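Local coordinates for uncharacterized protein, DUF633, LMOf2365_1472 (Listeria monocytogenes str. 4b F2365, PDB 3GNL), which is not characterised experimentally but probably methylates N1 of adenine 22 in tRNA, with S-adenosylmethionine as methyl donor, at residues G56-Q59 and S60-Q64; D31-Y34 and L35-A39. All coordinates share one frame; numbering follows the deposited sequence. Where two conformers were deposited one is given.

Interaction 1 of 2, residues G56-Q59 and S60-Q64; sequences GPFQ and SAQKQ
The ring of Phe58 carries the amide of Gln62, one helical turn on, over one of its faces. Gln62 CD sits 3.4 Å above the ring plane, displaced from the centre toward the rim, and the two planes are inclined by 33°, so the contact is a tilted cover and not a flat stack. The oxygen end lies above one part of that rim, with OE1 3.2 Å from Phe58 CE2, while the nitrogen end reaches the tip, with NE2 3.4 Å from Phe58 CZ. With CG beside its own backbone N (chi1 -81°) and the chain extended beyond it, Gln62 lays its amide over the ring. Beside it, pointing the same way, Gln59 brings CG to 3.8 Å from Gln62 OE1. The backbone supplies the regular i to i+4 bonds of an alpha-helix, such as Gln62 N to Phe58 O at 3.0 Å. Gly56 O is gripped twice, by Ser60 N and by a water that donates to it at 2.8 Å. Helix 55-67 connects the neighbouring parallel strands 45-52 and 74-78 in a beta-alpha-beta unit: Phe58 and Ala61 touch Glu52 and Val76 on those strands, Phe58 also meets Lys78, and Gln62 rests on Val76.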
loop_
_atom_site.group_PDB
_atom_site.type_symbol
_atom_site.label_atom_id
_atom_site.label_comp_id
_atom_site.label_asym_id
_atom_site.label_seq_id
_atom_site.Cartn_x
_atom_site.Cartn_y
_atom_site.Cartn_z
ATOM N N GLY A 56 -13.898 14.426 -11.524
ATOM C CA GLY A 56 -12.722 15.277 -11.511
ATOM C C GLY A 56 -11.521 14.421 -11.876
ATOM O O GLY A 56 -10.916 14.632 -12.917
ATOM N N PRO A 57 -11.229 13.400 -11.057
ATOM C CA PRO A 57 -10.063 12.545 -11.387
ATOM C C PRO A 57 -10.182 11.727 -12.684
ATOM O O PRO A 57 -9.178 11.433 -13.355
ATOM C CB PRO A 57 -9.959 11.638 -10.169
ATOM C CG PRO A 57 -10.574 12.466 -9.026
ATOM C CD PRO A 57 -11.760 13.111 -9.712
ATOM N N PHE A 58 -11.359 11.320 -13.094
ATOM C CA PHE A 58 -11.497 10.594 -14.341
ATOM C C PHE A 58 -11.072 11.556 -15.471
ATOM O O PHE A 58 -10.234 11.194 -16.318
ATOM C CB PHE A 58 -12.955 10.110 -14.525
ATOM C CG PHE A 58 -13.233 9.472 -15.850
ATOM C CD1 PHE A 58 -12.641 8.287 -16.206
ATOM C CD2 PHE A 58 -14.166 10.040 -16.725
ATOM C CE1 PHE A 58 -12.867 7.672 -17.409
ATOM C CE2 PHE A 58 -14.425 9.431 -17.964
ATOM C CZ PHE A 58 -13.763 8.243 -18.316
ATOM N N GLN A 59 -11.598 12.782 -15.475
ATOM C CA GLN A 59 -11.209 13.763 -16.505
ATOM C C GLN A 59 -9.763 14.183 -16.520
ATOM O O GLN A 59 -9.159 14.301 -17.595
ATOM C CB GLN A 59 -12.089 15.000 -16.426
ATOM C CG GLN A 59 -13.265 14.763 -17.274
ATOM C CD GLN A 59 -14.520 14.907 -16.566
ATOM O OE1 GLN A 59 -14.985 16.028 -16.319
ATOM N NE2 GLN A 59 -15.137 13.774 -16.251
ATOM N N SER A 60 -9.184 14.377 -15.342
ATOM C CA SER A 60 -7.783 14.739 -15.191
ATOM C C SER A 60 -6.910 13.622 -15.770
ATOM O O SER A 60 -5.894 13.881 -16.434
ATOM C CB SER A 60 -7.483 14.916 -13.709
ATOM O OG SER A 60 -7.867 16.201 -13.237
ATOM N N ALA A 61 -7.291 12.359 -15.503
ATOM C CA ALA A 61 -6.488 11.231 -16.009
ATOM C C ALA A 61 -6.615 11.090 -17.520
ATOM O O ALA A 61 -5.599 10.864 -18.204
ATOM C CB ALA A 61 -6.846 9.927 -15.308
ATOM N N GLN A 62 -7.834 11.254 -18.055
ATOM C CA GLN A 62 -8.038 11.243 -19.512
ATOM C C GLN A 62 -7.172 12.295 -20.187
ATOM O O GLN A 62 -6.537 11.993 -21.227
ATOM C CB GLN A 62 -9.499 11.522 -19.855
ATOM C CG GLN A 62 -10.424 10.335 -19.755
ATOM C CD GLN A 62 -11.902 10.725 -19.937
ATOM O OE1 GLN A 62 -12.402 11.617 -19.243
ATOM N NE2 GLN A 62 -12.597 10.070 -20.883
ATOM N N LYS A 63 -7.113 13.486 -19.595
ATOM C CA LYS A 63 -6.364 14.603 -20.202
ATOM C C LYS A 63 -4.875 14.375 -20.143
ATOM O O LYS A 63 -4.186 14.687 -21.091
ATOM C CB LYS A 63 -6.732 15.956 -19.610
ATOM C CG LYS A 63 -8.128 16.415 -20.047
ATOM C CD LYS A 63 -8.451 17.758 -19.459
ATOM C CE LYS A 63 -9.824 18.304 -19.931
ATOM N NZ LYS A 63 -9.764 18.900 -21.314
ATOM N N GLN A 64 -4.379 13.778 -19.065
ATOM C CA GLN A 64 -2.950 13.494 -18.980
ATOM C C GLN A 64 -2.549 12.456 -20.032
ATOM O O GLN A 64 -1.477 12.598 -20.672
ATOM C CB GLN A 64 -2.592 13.016 -17.563
ATOM C CG GLN A 64 -1.171 12.484 -17.412
ATOM C CD GLN A 64 -0.101 13.541 -17.615
ATOM O OE1 GLN A 64 -0.207 14.665 -17.142
ATOM N NE2 GLN A 64 0.957 13.163 -18.316
HETATM O O HOH W 1 -10.862 17.293 -13.811
#

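Interaction 2 of 2, residues D31-Y34 and L35-A39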
loop_
_atom_site.group_PDB
_atom_site.type_symbol
_atom_site.label_atom_id
_atom_site.label_comp_id
_atom_site.label_asym_id
_atom_site.label_seq_id
_atom_site.Cartn_x
_atom_site.Cartn_y
_atom_site.Cartn_z
ATOM N N ASP A 31 -3.410 8.445 -9.736
ATOM C CA ASP A 31 -3.167 9.852 -9.533
ATOM C C ASP A 31 -2.873 10.506 -10.882
ATOM O O ASP A 31 -1.717 10.476 -11.315
ATOM C CB ASP A 31 -1.979 9.994 -8.567
ATOM C CG ASP A 31 -1.750 11.418 -8.131
ATOM O OD1 ASP A 31 -2.391 12.349 -8.685
ATOM O OD2 ASP A 31 -0.893 11.612 -7.241
ATOM N N HIS A 32 -3.883 11.090 -11.549
ATOM C CA HIS A 32 -3.718 11.706 -12.877
ATOM C C HIS A 32 -3.127 10.808 -13.978
ATOM O O HIS A 32 -2.740 11.315 -15.036
ATOM C CB HIS A 32 -2.926 12.996 -12.806
ATOM C CG HIS A 32 -3.597 14.092 -12.021
ATOM N ND1 HIS A 32 -3.763 14.037 -10.655
ATOM C CD2 HIS A 32 -4.109 15.280 -12.417
ATOM C CE1 HIS A 32 -4.378 15.138 -10.242
ATOM N NE2 HIS A 32 -4.582 15.915 -11.290
ATOM N N ALA A 33 -3.131 9.485 -13.769
ATOM C CA ALA A 33 -2.479 8.554 -14.684
ATOM C C ALA A 33 -0.984 8.877 -14.813
ATOM O O ALA A 33 -0.390 8.440 -15.813
ATOM C CB ALA A 33 -3.171 8.586 -16.058
ATOM N N TYR A 34 -0.392 9.609 -13.868
ATOM C CA TYR A 34 1.039 9.932 -13.967
ATOM C C TYR A 34 1.859 8.647 -14.015
ATOM O O TYR A 34 2.780 8.508 -14.872
ATOM C CB TYR A 34 1.545 10.746 -12.769
ATOM C CG TYR A 34 1.037 12.150 -12.634
ATOM C CD1 TYR A 34 0.868 12.960 -13.746
ATOM C CD2 TYR A 34 0.750 12.666 -11.378
ATOM C CE1 TYR A 34 0.416 14.286 -13.607
ATOM C CE2 TYR A 34 0.274 13.984 -11.230
ATOM C CZ TYR A 34 0.110 14.761 -12.367
ATOM O OH TYR A 34 -0.346 16.045 -12.233
ATOM N N LEU A 35 1.566 7.728 -13.097
ATOM C CA LEU A 35 2.328 6.479 -13.036
ATOM C C LEU A 35 2.180 5.613 -14.297
ATOM O O LEU A 35 3.200 5.189 -14.857
ATOM C CB LEU A 35 2.050 5.754 -11.705
ATOM C CG LEU A 35 2.697 4.382 -11.527
ATOM C CD1 LEU A 35 2.946 4.088 -10.032
ATOM C CD2 LEU A 35 1.953 3.260 -12.171
ATOM N N PRO A 36 0.957 5.390 -14.799
ATOM C CA PRO A 36 0.785 4.662 -16.067
ATOM C C PRO A 36 1.519 5.321 -17.193
ATOM O O PRO A 36 2.160 4.627 -18.000
ATOM C CB PRO A 36 -0.712 4.727 -16.297
ATOM C CG PRO A 36 -1.304 4.792 -14.903
ATOM C CD PRO A 36 -0.324 5.616 -14.108
ATOM N N CYS A 37 1.489 6.645 -17.278
ATOM C CA CYS A 37 2.196 7.315 -18.384
ATOM C C CYS A 37 3.688 7.093 -18.244
ATOM O O CYS A 37 4.346 6.797 -19.238
ATOM C CB CYS A 37 1.869 8.801 -18.452
ATOM S SG CYS A 37 0.127 9.173 -19.029
ATOM N N PHE A 38 4.205 7.241 -17.032
ATOM C CA PHE A 38 5.654 7.084 -16.781
ATOM C C PHE A 38 6.089 5.655 -17.141
ATOM O O PHE A 38 7.141 5.486 -17.777
ATOM C CB PHE A 38 5.919 7.361 -15.322
ATOM C CG PHE A 38 7.304 7.002 -14.852
ATOM C CD1 PHE A 38 8.326 7.933 -14.959
ATOM C CD2 PHE A 38 7.541 5.794 -14.223
ATOM C CE1 PHE A 38 9.629 7.641 -14.473
ATOM C CE2 PHE A 38 8.827 5.500 -13.715
ATOM C CZ PHE A 38 9.856 6.432 -13.846
ATOM N N ALA A 39 5.282 4.661 -16.799
ATOM C CA ALA A 39 5.671 3.276 -16.965
ATOM C C ALA A 39 5.536 2.839 -18.420
ATOM O O ALA A 39 6.328 2.014 -18.925
ATOM C CB ALA A 39 4.915 2.394 -16.061
HETATM O O HOH W 2 0.014 8.317 -10.906
#
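Cys37 folds its sulfur back beside its own backbone N (chi1 -71°), which sets SG 3.3 Å from Ala33 O. Ala33 in turn has a left-handed backbone (phi 59°), as does His32 before it; together they form the corner of a type I' turn, closed by Tyr34 N bonding to Asp31 O, which delivers Ala33 to the N-cap of helix 34-41. Its carbonyl accepts the first helical bond, from Cys37 N at 3.0 Å, and Pro36 CD packs against the same Ala33 O at 3.3 Å. A proline is easily housed here, since the first turn of a helix asks for no N-H. Alanine has no side-chain acceptor to cap the helix start, and a water takes over: it accepts from Leu35 N at 2.7 Å and donates to Asp31 O, which thus takes two donors. Within the turn, His32 ND1 gives a hydrogen bond to Asp31 OD1 at 2.9 Å, close to the imidazole plane. Tyr34 lies back across the turn, the centre of its ring over His32 CB and its OH above the imidazole rim. A tight turn joining strand 23-28 to helix 34-41 in a Rossmann-like fold lies at or next to the glycine-rich motif of class I methyltransferases, consistent with a place beside the cofactor pocket.

Both contacts are local, joining residues three or four apart along the chain, yet they sit differently in the fold. Interaction 1 is a surface contact in the first turns of helix 55-67, where an aromatic ring and glutamine chains pack over ordinary helical bonds. Interaction 2 is largely buried and marks a helix beginning, where a left-handed turn, a proline and a bridging water do the work. The two helices also pack together, the contact centres being about 11 Å apart. Gln64, which takes no part in the side-chain packing of interaction 1, reaches interaction 2 instead: its CB lies 3.1 Å from His32 O, and it also touches Tyr34 and Cys37. Ser60 lies against the His32 ring.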